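Local coordinates for protein-glutamine gamma-glutamyltransferase 2 (Pagrus major, PDB 1G0D), which cross-links proteins in a calcium-dependent acyl transfer from peptide-bound glutamine to lysine side chains or other primary amines, and probably also binds GTP, at residues Q38-T43 with L95-P100; M508-V513 with M542-D547; S583-L588 with V605-P610; G626-T631 with R659-D664. One frame throughout, in Å; residues are numbered along the deposited sequence.

Interaction 1. Residues Q38-T43 with L95-P100; sequences QPFSIT and LTLHSP
The carbonyl oxygen of Phe40 accepts the shortest direct bond between the two segments, from Leu97 N at 2.7 Å, and the CA of Thr96 adds a CA-H...O contact to the same oxygen at 3.3 Å. Phe40 N returns the bond to Leu97 O at 2.9 Å, making an antiparallel hydrogen-bonded pair; Ile42 and Leu95 form the next, with nearly straight N-H...O angles of 170° and 172°. Between them Ser41 and Thr96 are a non-hydrogen-bonded pair, joined instead by their hydroxyls, OG to OG1 at 3.3 Å, with either as possible donor. Phe40, Ile42, Leu95 and Leu97 line the buried face. With its CG between the backbone N and the carbonyl carbon (chi1 56°), the Phe40 ring reaches across to Leu97, whose CB lies over the ring face near the rim, 3.5 Å from CZ. Phe130 meets this ring as well. Pro39, which has no N-H to offer, suits the position before the paired strand: its CB lies over the His98 imidazole, 3.8 Å from the ring centroid, a CH-pi contact, and Trp83 also stacks on that ring. A water accepts from Ser99 OG, which also bonds Gly37 N, and donates to Gln38 O. Hydroxyls on one face and hydrocarbon on the other imply that this part of the N-terminal beta-sandwich has a core-facing and a more polar side.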
loop_
_atom_site.group_PDB
_atom_site.type_symbol
_atom_site.label_atom_id
_atom_site.label_comp_id
_atom_site.label_asym_id
_atom_site.label_seq_id
_atom_site.Cartn_x
_atom_site.Cartn_y
_atom_site.Cartn_z
ATOM N N GLN A 38 -24.268 11.660 8.748
ATOM C CA GLN A 38 -25.444 11.118 8.056
ATOM C C GLN A 38 -26.373 10.473 9.105
ATOM O O GLN A 38 -25.955 9.630 9.895
ATOM C CB GLN A 38 -24.972 10.079 7.040
ATOM C CG GLN A 38 -26.041 9.530 6.135
ATOM C CD GLN A 38 -25.509 8.493 5.164
ATOM O OE1 GLN A 38 -24.393 8.627 4.671
ATOM N NE2 GLN A 38 -26.308 7.446 4.888
ATOM N N PRO A 39 -27.659 10.826 9.092
ATOM C CA PRO A 39 -28.590 10.269 10.067
ATOM C C PRO A 39 -28.916 8.807 9.921
ATOM O O PRO A 39 -28.807 8.247 8.834
ATOM C CB PRO A 39 -29.833 11.121 9.882
ATOM C CG PRO A 39 -29.796 11.471 8.436
ATOM C CD PRO A 39 -28.335 11.723 8.150
ATOM N N PHE A 40 -29.312 8.183 11.028
ATOM C CA PHE A 40 -29.712 6.787 10.986
ATOM C C PHE A 40 -30.991 6.593 11.825
ATOM O O PHE A 40 -31.200 7.312 12.792
ATOM C CB PHE A 40 -28.542 5.838 11.386
ATOM C CG PHE A 40 -27.898 6.095 12.747
ATOM C CD1 PHE A 40 -26.929 7.078 12.912
ATOM C CD2 PHE A 40 -28.216 5.294 13.852
ATOM C CE1 PHE A 40 -26.290 7.264 14.163
ATOM C CE2 PHE A 40 -27.592 5.470 15.084
ATOM C CZ PHE A 40 -26.628 6.462 15.233
ATOM N N SER A 41 -31.880 5.674 11.428
ATOM C CA SER A 41 -33.136 5.469 12.166
ATOM C C SER A 41 -33.311 4.086 12.754
ATOM O O SER A 41 -33.188 3.087 12.060
ATOM C CB SER A 41 -34.329 5.737 11.271
ATOM O OG SER A 41 -34.182 6.968 10.626
ATOM N N ILE A 42 -33.643 4.047 14.033
ATOM C CA ILE A 42 -33.827 2.799 14.746
ATOM C C ILE A 42 -35.199 2.891 15.378
ATOM O O ILE A 42 -35.770 3.972 15.417
ATOM C CB ILE A 42 -32.708 2.637 15.836
ATOM C CG1 ILE A 42 -32.847 3.713 16.920
ATOM C CG2 ILE A 42 -31.286 2.783 15.169
ATOM C CD1 ILE A 42 -32.162 3.370 18.253
ATOM N N THR A 43 -35.745 1.787 15.865
ATOM C CA THR A 43 -37.067 1.833 16.490
ATOM C C THR A 43 -37.109 1.231 17.885
ATOM O O THR A 43 -36.342 0.343 18.203
ATOM C CB THR A 43 -38.096 1.068 15.684
ATOM O OG1 THR A 43 -37.504 -0.144 15.184
ATOM C CG2 THR A 43 -38.603 1.917 14.553
ATOM N N LEU A 95 -36.750 6.575 16.096
ATOM C CA LEU A 95 -35.763 7.487 16.619
ATOM C C LEU A 95 -34.718 7.698 15.548
ATOM O O LEU A 95 -34.007 6.775 15.204
ATOM C CB LEU A 95 -35.114 6.853 17.838
ATOM C CG LEU A 95 -35.400 7.162 19.318
ATOM C CD1 LEU A 95 -36.625 8.061 19.586
ATOM C CD2 LEU A 95 -35.559 5.826 19.976
ATOM N N THR A 96 -34.635 8.901 14.998
ATOM C CA THR A 96 -33.630 9.191 13.979
ATOM C C THR A 96 -32.476 9.911 14.647
ATOM O O THR A 96 -32.648 11.031 15.114
ATOM C CB THR A 96 -34.184 10.095 12.906
ATOM O OG1 THR A 96 -35.355 9.492 12.354
ATOM C CG2 THR A 96 -33.157 10.301 11.825
ATOM N N LEU A 97 -31.314 9.265 14.705
ATOM C CA LEU A 97 -30.139 9.858 15.337
ATOM C C LEU A 97 -29.392 10.632 14.285
ATOM O O LEU A 97 -29.174 10.140 13.178
ATOM C CB LEU A 97 -29.196 8.792 15.905
ATOM C CG LEU A 97 -29.341 8.009 17.225
ATOM C CD1 LEU A 97 -28.632 8.784 18.267
ATOM C CD2 LEU A 97 -30.783 7.758 17.613
ATOM N N HIS A 98 -29.009 11.849 14.643
ATOM C CA HIS A 98 -28.239 12.737 13.763
ATOM C C HIS A 98 -26.848 12.941 14.399
ATOM O O HIS A 98 -26.731 13.391 15.523
ATOM C CB HIS A 98 -28.944 14.092 13.623
ATOM C CG HIS A 98 -30.151 14.065 12.743
ATOM N ND1 HIS A 98 -30.083 14.264 11.380
ATOM C CD2 HIS A 98 -31.457 13.851 13.031
ATOM C CE1 HIS A 98 -31.297 14.172 10.869
ATOM N NE2 HIS A 98 -32.149 13.923 11.850
ATOM N N SER A 99 -25.794 12.606 13.686
ATOM C CA SER A 99 -24.472 12.732 14.257
ATOM C C SER A 99 -23.735 13.836 13.556
ATOM O O SER A 99 -23.977 14.065 12.381
ATOM C CB SER A 99 -23.690 11.425 14.057
ATOM O OG SER A 99 -23.240 11.270 12.709
ATOM N N PRO A 100 -22.827 14.538 14.264
ATOM C CA PRO A 100 -22.081 15.613 13.590
ATOM C C PRO A 100 -21.106 14.998 12.583
ATOM O O PRO A 100 -20.796 13.808 12.654
ATOM C CB PRO A 100 -21.343 16.318 14.726
ATOM C CG PRO A 100 -21.242 15.281 15.829
ATOM C CD PRO A 100 -22.452 14.393 15.683
HETATM O O HOH W 1 -24.182 8.830 11.752
#

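Interaction 2. Residues M508-V513 with M542-D547; sequences MLAMAV and MRLHYD
Two facing sheets of the first C-terminal beta-barrel meet here through the side chains of Met508, Ala510, Met542 and Leu544. No hydrogen bond passes between the segments: strands 508-513 and 542-544 run almost parallel, 16° apart, with axes 9.1 Å from each other, a spacing that interdigitating side chains fill. Met542 touches both Met508 and Ala510. Its CG is anti to the backbone N (chi1 175°), and the long, unbranched chain puts SD 3.6 Å from the CB of Ala510. Its CE then lies 3.6 Å from the CB of Met508, and the two methionine side chains slide past each other in opposite directions. Strand 502-513 belongs to the sheet that includes 558-566 and 525-532, whereas strand 536-544 pairs with 488-496 in the opposing sheet, so the contact is sheet-on-sheet core. Met542 also touches Val561, and Met508 touches Val492, each thus reaching the sheet across from its own. Alanine suits its place, since the methyl of Ala510 receives both the sulfur of Met542 and the CD1 of Leu544, the latter at 3.8 Å. The side chain of Leu544 is about 6 Å from that of Ile580, and that of Met542 about 7 Å from that of Ile477, both residues of a GTP site inferred by similarity.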
loop_
_atom_site.group_PDB
_atom_site.type_symbol
_atom_site.label_atom_id
_atom_site.label_comp_id
_atom_site.label_asym_id
_atom_site.label_seq_id
_atom_site.Cartn_x
_atom_site.Cartn_y
_atom_site.Cartn_z
ATOM N N MET A 508 32.000 -3.271 -18.079
ATOM C CA MET A 508 30.643 -3.765 -17.848
ATOM C C MET A 508 30.605 -4.778 -16.718
ATOM O O MET A 508 31.481 -5.631 -16.621
ATOM C CB MET A 508 30.105 -4.438 -19.094
ATOM C CG MET A 508 30.543 -3.808 -20.358
ATOM S SD MET A 508 30.169 -5.009 -21.624
ATOM C CE MET A 508 31.715 -5.056 -22.568
ATOM N N LEU A 509 29.611 -4.681 -15.845
ATOM C CA LEU A 509 29.472 -5.638 -14.747
ATOM C C LEU A 509 28.036 -6.064 -14.655
ATOM O O LEU A 509 27.138 -5.327 -15.007
ATOM C CB LEU A 509 29.791 -5.043 -13.383
ATOM C CG LEU A 509 30.812 -3.992 -12.969
ATOM C CD1 LEU A 509 30.577 -2.640 -13.652
ATOM C CD2 LEU A 509 30.675 -3.866 -11.431
ATOM N N ALA A 510 27.813 -7.241 -14.119
ATOM C CA ALA A 510 26.472 -7.728 -13.954
ATOM C C ALA A 510 26.488 -8.394 -12.583
ATOM O O ALA A 510 27.220 -9.366 -12.364
ATOM C CB ALA A 510 26.163 -8.708 -15.039
ATOM N N MET A 511 25.707 -7.849 -11.652
ATOM C CA MET A 511 25.654 -8.376 -10.290
ATOM C C MET A 511 24.212 -8.553 -9.901
ATOM O O MET A 511 23.375 -7.795 -10.355
ATOM C CB MET A 511 26.272 -7.381 -9.330
ATOM C CG MET A 511 25.299 -6.300 -8.936
ATOM S SD MET A 511 26.085 -4.716 -8.592
ATOM C CE MET A 511 27.149 -4.631 -10.058
ATOM N N ALA A 512 23.922 -9.539 -9.058
ATOM C CA ALA A 512 22.552 -9.758 -8.606
ATOM C C ALA A 512 22.230 -8.634 -7.616
ATOM O O ALA A 512 23.137 -8.043 -7.011
ATOM C CB ALA A 512 22.419 -11.104 -7.939
ATOM N N VAL A 513 20.943 -8.340 -7.450
ATOM C CA VAL A 513 20.499 -7.244 -6.579
ATOM C C VAL A 513 19.113 -7.530 -5.947
ATOM O O VAL A 513 18.421 -8.508 -6.327
ATOM C CB VAL A 513 20.430 -5.971 -7.444
ATOM C CG1 VAL A 513 19.013 -5.551 -7.624
ATOM C CG2 VAL A 513 21.271 -4.869 -6.868
ATOM N N MET A 542 26.902 -9.301 -23.313
ATOM C CA MET A 542 27.296 -9.948 -22.084
ATOM C C MET A 542 26.314 -11.069 -21.914
ATOM O O MET A 542 25.123 -10.832 -21.831
ATOM C CB MET A 542 27.187 -8.974 -20.923
ATOM C CG MET A 542 27.461 -9.578 -19.550
ATOM S SD MET A 542 27.624 -8.277 -18.288
ATOM C CE MET A 542 27.366 -6.776 -19.311
ATOM N N ARG A 543 26.800 -12.297 -21.877
ATOM C CA ARG A 543 25.888 -13.406 -21.725
ATOM C C ARG A 543 25.828 -13.888 -20.314
ATOM O O ARG A 543 26.820 -14.383 -19.781
ATOM C CB ARG A 543 26.282 -14.566 -22.621
ATOM C CG ARG A 543 25.370 -15.772 -22.484
ATOM C CD ARG A 543 25.344 -16.587 -23.767
ATOM N NE ARG A 543 24.391 -17.684 -23.679
ATOM C CZ ARG A 543 23.160 -17.652 -24.190
ATOM N NH1 ARG A 543 22.726 -16.572 -24.831
ATOM N NH2 ARG A 543 22.364 -18.710 -24.069
ATOM N N LEU A 544 24.657 -13.721 -19.708
ATOM C CA LEU A 544 24.412 -14.165 -18.346
ATOM C C LEU A 544 23.805 -15.571 -18.455
ATOM O O LEU A 544 22.994 -15.814 -19.354
ATOM C CB LEU A 544 23.453 -13.192 -17.668
ATOM C CG LEU A 544 24.012 -11.894 -17.079
ATOM C CD1 LEU A 544 25.286 -12.143 -16.318
ATOM C CD2 LEU A 544 24.260 -10.937 -18.182
ATOM N N HIS A 545 24.207 -16.483 -17.554
ATOM C CA HIS A 545 23.744 -17.884 -17.563
ATOM C C HIS A 545 23.052 -18.312 -16.292
ATOM O O HIS A 545 23.441 -17.928 -15.198
ATOM C CB HIS A 545 24.908 -18.842 -17.763
ATOM C CG HIS A 545 25.686 -18.585 -19.006
ATOM N ND1 HIS A 545 26.715 -17.670 -19.061
ATOM C CD2 HIS A 545 25.597 -19.129 -20.240
ATOM C CE1 HIS A 545 27.230 -17.666 -20.275
ATOM N NE2 HIS A 545 26.570 -18.543 -21.011
ATOM N N TYR A 546 22.066 -19.175 -16.444
ATOM C CA TYR A 546 21.311 -19.613 -15.308
ATOM C C TYR A 546 22.116 -20.157 -14.169
ATOM O O TYR A 546 22.005 -19.657 -13.062
ATOM C CB TYR A 546 20.283 -20.651 -15.715
ATOM C CG TYR A 546 19.494 -21.139 -14.535
ATOM C CD1 TYR A 546 18.697 -20.266 -13.798
ATOM C CD2 TYR A 546 19.536 -22.474 -14.148
ATOM C CE1 TYR A 546 17.958 -20.710 -12.707
ATOM C CE2 TYR A 546 18.793 -22.935 -13.041
ATOM C CZ TYR A 546 18.011 -22.043 -12.332
ATOM O OH TYR A 546 17.305 -22.472 -11.236
ATOM N N ASP A 547 22.930 -21.171 -14.424
ATOM C CA ASP A 547 23.708 -21.807 -13.353
ATOM C C ASP A 547 24.668 -20.867 -12.666
ATOM O O ASP A 547 25.211 -21.192 -11.617
ATOM C CB ASP A 547 24.462 -23.017 -13.884
ATOM C CG ASP A 547 24.689 -22.941 -15.376
ATOM O OD1 ASP A 547 25.844 -22.680 -15.797
ATOM O OD2 ASP A 547 23.706 -23.140 -16.128
#

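Interaction 3. Residues S583-L588 with V605-P610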
loop_
_atom_site.group_PDB
_atom_site.type_symbol
_atom_site.label_atom_id
_atom_site.label_comp_id
_atom_site.label_asym_id
_atom_site.label_seq_id
_atom_site.Cartn_x
_atom_site.Cartn_y
_atom_site.Cartn_z
ATOM N N SER A 583 11.611 -12.864 -15.499
ATOM C CA SER A 583 10.223 -13.310 -15.275
ATOM C C SER A 583 9.959 -14.717 -14.780
ATOM O O SER A 583 10.753 -15.609 -15.011
ATOM C CB SER A 583 9.370 -13.100 -16.547
ATOM O OG SER A 583 10.045 -13.367 -17.765
ATOM N N THR A 584 8.831 -14.907 -14.092
ATOM C CA THR A 584 8.426 -16.230 -13.621
ATOM C C THR A 584 7.206 -16.592 -14.476
ATOM O O THR A 584 6.543 -15.712 -15.029
ATOM C CB THR A 584 8.047 -16.249 -12.135
ATOM O OG1 THR A 584 7.289 -15.078 -11.821
ATOM C CG2 THR A 584 9.306 -16.293 -11.264
ATOM N N PRO A 585 6.894 -17.885 -14.608
ATOM C CA PRO A 585 5.727 -18.165 -15.450
ATOM C C PRO A 585 4.472 -17.570 -14.855
ATOM O O PRO A 585 4.409 -17.358 -13.646
ATOM C CB PRO A 585 5.678 -19.693 -15.520
ATOM C CG PRO A 585 6.463 -20.177 -14.320
ATOM C CD PRO A 585 7.487 -19.106 -14.030
ATOM N N GLU A 586 3.488 -17.290 -15.713
ATOM C CA GLU A 586 2.215 -16.736 -15.279
ATOM C C GLU A 586 1.117 -17.779 -15.141
ATOM O O GLU A 586 0.690 -18.374 -16.126
ATOM C CB GLU A 586 1.729 -15.668 -16.225
ATOM C CG GLU A 586 0.695 -14.816 -15.532
ATOM C CD GLU A 586 -0.211 -14.069 -16.479
ATOM O OE1 GLU A 586 0.241 -13.773 -17.622
ATOM O OE2 GLU A 586 -1.369 -13.781 -16.059
ATOM N N LEU A 587 0.639 -17.958 -13.915
ATOM C CA LEU A 587 -0.388 -18.949 -13.626
ATOM C C LEU A 587 -1.623 -18.772 -14.486
ATOM O O LEU A 587 -2.031 -17.651 -14.771
ATOM C CB LEU A 587 -0.790 -18.910 -12.128
ATOM C CG LEU A 587 0.311 -19.103 -11.061
ATOM C CD1 LEU A 587 -0.283 -19.250 -9.638
ATOM C CD2 LEU A 587 1.119 -20.339 -11.430
ATOM N N LEU A 588 -2.194 -19.905 -14.901
ATOM C CA LEU A 588 -3.423 -19.967 -15.683
ATOM C C LEU A 588 -4.485 -20.278 -14.671
ATOM O O LEU A 588 -4.595 -21.421 -14.174
ATOM C CB LEU A 588 -3.386 -21.107 -16.673
ATOM C CG LEU A 588 -4.168 -20.949 -17.971
ATOM C CD1 LEU A 588 -4.747 -22.273 -18.313
ATOM C CD2 LEU A 588 -5.234 -19.926 -17.836
ATOM N N VAL A 605 -5.940 -23.989 -11.473
ATOM C CA VAL A 605 -4.713 -23.258 -11.732
ATOM C C VAL A 605 -3.671 -24.233 -12.276
ATOM O O VAL A 605 -3.628 -25.391 -11.878
ATOM C CB VAL A 605 -4.253 -22.497 -10.451
ATOM C CG1 VAL A 605 -4.662 -23.262 -9.227
ATOM C CG2 VAL A 605 -2.784 -22.183 -10.520
ATOM N N SER A 606 -2.865 -23.768 -13.225
ATOM C CA SER A 606 -1.865 -24.618 -13.858
ATOM C C SER A 606 -0.695 -23.862 -14.494
ATOM O O SER A 606 -0.866 -22.753 -14.976
ATOM C CB SER A 606 -2.549 -25.425 -14.958
ATOM O OG SER A 606 -2.318 -24.854 -16.241
ATOM N N PHE A 607 0.491 -24.465 -14.516
ATOM C CA PHE A 607 1.656 -23.837 -15.157
ATOM C C PHE A 607 2.687 -24.893 -15.538
ATOM O O PHE A 607 2.514 -26.068 -15.256
ATOM C CB PHE A 607 2.268 -22.710 -14.267
ATOM C CG PHE A 607 3.333 -23.165 -13.283
ATOM C CD1 PHE A 607 4.683 -22.953 -13.554
ATOM C CD2 PHE A 607 2.982 -23.720 -12.049
ATOM C CE1 PHE A 607 5.667 -23.279 -12.618
ATOM C CE2 PHE A 607 3.955 -24.051 -11.104
ATOM C CZ PHE A 607 5.307 -23.825 -11.398
ATOM N N THR A 608 3.738 -24.468 -16.222
ATOM C CA THR A 608 4.792 -25.378 -16.638
ATOM C C THR A 608 6.128 -24.965 -16.057
ATOM O O THR A 608 6.564 -23.848 -16.247
ATOM C CB THR A 608 4.937 -25.408 -18.178
ATOM O OG1 THR A 608 3.813 -26.076 -18.763
ATOM C CG2 THR A 608 6.190 -26.155 -18.570
ATOM N N ASN A 609 6.773 -25.872 -15.346
ATOM C CA ASN A 609 8.085 -25.615 -14.776
ATOM C C ASN A 609 9.066 -25.116 -15.858
ATOM O O ASN A 609 9.395 -25.844 -16.780
ATOM C CB ASN A 609 8.603 -26.912 -14.180
ATOM C CG ASN A 609 9.910 -26.745 -13.474
ATOM O OD1 ASN A 609 10.460 -25.648 -13.425
ATOM N ND2 ASN A 609 10.424 -27.841 -12.916
ATOM N N PRO A 610 9.518 -23.856 -15.775
ATOM C CA PRO A 610 10.459 -23.329 -16.775
ATOM C C PRO A 610 11.906 -23.670 -16.357
ATOM O O PRO A 610 12.885 -23.376 -17.060
ATOM C CB PRO A 610 10.216 -21.827 -16.722
ATOM C CG PRO A 610 9.963 -21.592 -15.285
ATOM C CD PRO A 610 9.198 -22.829 -14.772
#
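Leu588 and Ser606 form an antiparallel hydrogen-bonded pair, with Leu588 N to Ser606 O and Ser606 N to Leu588 O both at 3.1 Å, the second the more bent at an N-H...O angle of 137°. The oxygen of Leu588 also has the CA of Val605 at 3.1 Å, a CA-H...O contact. Before this pair the chain from Pro585 to Leu587 is no regular strand, and side chains make the join. The rigid ring of Pro585 crosses Phe607 obliquely, CG 3.4 Å from CD1, while its CD meets the CG of Pro610 at 3.7 Å, the two proline rings crossing at about a right angle. Leu587 divides its branches: CD2 lies 3.9 Å from the CB of Phe607, and CD1 4.0 Å from the CG2 of Val605, the Leu587 and Val605 side chains lying side by side and pointing the same way. Phe607 is broad enough to serve both Pro585 and Leu587. An alanine here would probably leave Pro585 CG with Pro610 but no ring, and Leu587 CD2 with the CB alone, opening a gap beside Phe665 and Leu670, which also touch this side chain. Irregular chain passing into a short edge strand, 588-590, laid against 601-608, with Leu587, Val605 and Phe607 buried and Leu588 exposed on the face it shares with Ser606, is how this polypeptide enters the C-terminal Ig-like beta domain.

Interaction 4. Residues G626-T631 with R659-D664; sequences GLLSAT and RKLLVD
Arg659 sets out with CG anti to the carbonyl carbon (chi1 -36°), and bends at chi2 and chi3 carry its chain round beside Leu627 to Gly626. The side chain of Leu627, with CG likewise beside its own backbone N, slides past it in the opposite direction, CD2 lying 3.8 Å from the CD of Arg659. The guanidinium then lies across the glycine, whose CA is 3.6 Å above its plane and toward the rim. Glycine suits this place twice: its phi of 78° would jam a CB against the preceding carbonyl, and that CB would clash with the CZ of Arg659. Leu627 and Leu628 form a classic beta bulge against strand 619-624 in the C-terminal Ig-like domain, at the start of edge strand 628-634, just before the chain turns a corner at Ser629. Leu661 takes both leucines: its CB meets Leu627 CD1 at 3.8 Å, the side chains crossing at about a right angle, and its CD1 meets Leu628 CD1 at 4.0 Å. An alanine in place of Arg659 would remove the guanidinium over Gly626 and the CD beside Leu627, and would probably leave the carbonyls of Ala625, Arg655 and Thr656 without the weak hydrogen bonds they now receive. NH1 also forms a long, weak ion pair with Glu26, while Gly626 N bonds Glu181 OE2.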
loop_
_atom_site.group_PDB
_atom_site.type_symbol
_atom_site.label_atom_id
_atom_site.label_comp_id
_atom_site.label_asym_id
_atom_site.label_seq_id
_atom_site.Cartn_x
_atom_site.Cartn_y
_atom_site.Cartn_z
ATOM N N GLY A 626 -14.715 -11.581 -1.186
ATOM C CA GLY A 626 -16.004 -12.040 -1.668
ATOM C C GLY A 626 -16.064 -13.407 -2.317
ATOM O O GLY A 626 -17.165 -13.902 -2.569
ATOM N N LEU A 627 -14.908 -14.013 -2.615
ATOM C CA LEU A 627 -14.831 -15.365 -3.217
ATOM C C LEU A 627 -14.385 -16.378 -2.129
ATOM O O LEU A 627 -15.134 -17.287 -1.786
ATOM C CB LEU A 627 -13.844 -15.398 -4.396
ATOM C CG LEU A 627 -14.228 -14.647 -5.679
ATOM C CD1 LEU A 627 -13.300 -15.049 -6.845
ATOM C CD2 LEU A 627 -15.682 -14.950 -6.015
ATOM N N LEU A 628 -13.157 -16.243 -1.612
ATOM C CA LEU A 628 -12.668 -17.092 -0.523
ATOM C C LEU A 628 -11.510 -16.517 0.250
ATOM O O LEU A 628 -10.755 -15.673 -0.234
ATOM C CB LEU A 628 -12.246 -18.481 -0.973
ATOM C CG LEU A 628 -11.468 -18.923 -2.212
ATOM C CD1 LEU A 628 -10.141 -18.354 -2.285
ATOM C CD2 LEU A 628 -11.290 -20.426 -2.148
ATOM N N SER A 629 -11.380 -16.969 1.479
ATOM C CA SER A 629 -10.250 -16.555 2.303
ATOM C C SER A 629 -9.011 -17.413 1.926
ATOM O O SER A 629 -9.155 -18.577 1.546
ATOM C CB SER A 629 -10.623 -16.753 3.742
ATOM O OG SER A 629 -12.016 -16.963 3.786
ATOM N N ALA A 630 -7.810 -16.848 2.013
ATOM C CA ALA A 630 -6.606 -17.587 1.621
ATOM C C ALA A 630 -6.734 -19.074 1.907
ATOM O O ALA A 630 -7.047 -19.486 3.025
ATOM C CB ALA A 630 -5.426 -17.054 2.321
ATOM N N THR A 631 -6.482 -19.878 0.883
ATOM C CA THR A 631 -6.600 -21.320 0.995
ATOM C C THR A 631 -5.457 -21.988 0.272
ATOM O O THR A 631 -5.124 -21.587 -0.830
ATOM C CB THR A 631 -7.892 -21.767 0.366
ATOM O OG1 THR A 631 -8.987 -21.169 1.072
ATOM C CG2 THR A 631 -7.999 -23.257 0.412
ATOM N N ARG A 659 -15.732 -10.083 -9.088
ATOM C CA ARG A 659 -14.670 -10.335 -8.148
ATOM C C ARG A 659 -13.436 -10.861 -8.828
ATOM O O ARG A 659 -13.478 -11.292 -9.974
ATOM C CB ARG A 659 -15.184 -11.306 -7.096
ATOM C CG ARG A 659 -16.649 -11.080 -6.751
ATOM C CD ARG A 659 -16.945 -11.420 -5.312
ATOM N NE ARG A 659 -17.812 -10.444 -4.669
ATOM C CZ ARG A 659 -17.395 -9.312 -4.104
ATOM N NH1 ARG A 659 -18.261 -8.483 -3.543
ATOM N NH2 ARG A 659 -16.117 -8.998 -4.097
ATOM N N LYS A 660 -12.326 -10.783 -8.115
ATOM C CA LYS A 660 -11.031 -11.219 -8.634
ATOM C C LYS A 660 -10.423 -12.347 -7.756
ATOM O O LYS A 660 -10.409 -12.253 -6.501
ATOM C CB LYS A 660 -10.099 -9.998 -8.712
ATOM C CG LYS A 660 -10.660 -8.852 -9.550
ATOM C CD LYS A 660 -9.882 -8.707 -10.852
ATOM C CE LYS A 660 -10.689 -8.052 -11.967
ATOM N NZ LYS A 660 -11.389 -6.865 -11.419
ATOM N N LEU A 661 -9.977 -13.428 -8.410
ATOM C CA LEU A 661 -9.403 -14.570 -7.697
ATOM C C LEU A 661 -7.926 -14.463 -7.879
ATOM O O LEU A 661 -7.432 -14.356 -9.017
ATOM C CB LEU A 661 -9.924 -15.892 -8.247
ATOM C CG LEU A 661 -9.425 -17.141 -7.531
ATOM C CD1 LEU A 661 -9.856 -17.157 -6.076
ATOM C CD2 LEU A 661 -9.942 -18.366 -8.282
ATOM N N LEU A 662 -7.237 -14.448 -6.738
ATOM C CA LEU A 662 -5.778 -14.300 -6.687
ATOM C C LEU A 662 -5.062 -15.592 -6.273
ATOM O O LEU A 662 -5.521 -16.342 -5.407
ATOM C CB LEU A 662 -5.390 -13.171 -5.717
ATOM C CG LEU A 662 -5.627 -11.709 -6.094
ATOM C CD1 LEU A 662 -7.074 -11.438 -6.453
ATOM C CD2 LEU A 662 -5.278 -10.885 -4.905
ATOM N N VAL A 663 -3.937 -15.860 -6.923
ATOM C CA VAL A 663 -3.178 -17.048 -6.616
ATOM C C VAL A 663 -1.659 -16.837 -6.636
ATOM O O VAL A 663 -1.091 -16.143 -7.500
ATOM C CB VAL A 663 -3.561 -18.192 -7.591
ATOM C CG1 VAL A 663 -2.811 -19.447 -7.242
ATOM C CG2 VAL A 663 -5.046 -18.449 -7.513
ATOM N N ASP A 664 -1.032 -17.446 -5.634
ATOM C CA ASP A 664 0.399 -17.447 -5.451
ATOM C C ASP A 664 0.961 -18.891 -5.447
ATOM O O ASP A 664 0.338 -19.821 -4.936
ATOM C CB ASP A 664 0.730 -16.772 -4.127
ATOM C CG ASP A 664 2.173 -16.960 -3.733
ATOM O OD1 ASP A 664 3.040 -16.206 -4.242
ATOM O OD2 ASP A 664 2.448 -17.873 -2.922
#

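In the fold
Followed from the N terminus, the four contacts come strictly in series: each loop closes before the next opens, and none nests or crosses. Interaction 1 joins two neighbouring strands of the N-terminal beta-sandwich across 51 intervening residues. The chain then traverses the catalytic core before interaction 2 packs two sheets of the first C-terminal barrel together, its centre about 65 Å from that of interaction 1. Interaction 3 closes a short loop where the last domain begins, about 7 Å from interaction 2 at nearest atoms. Interaction 4 closes a loop within that same domain. These last two touch, Leu587 CD1 packing 3.5 Å from Val663 CG1, so they share a core.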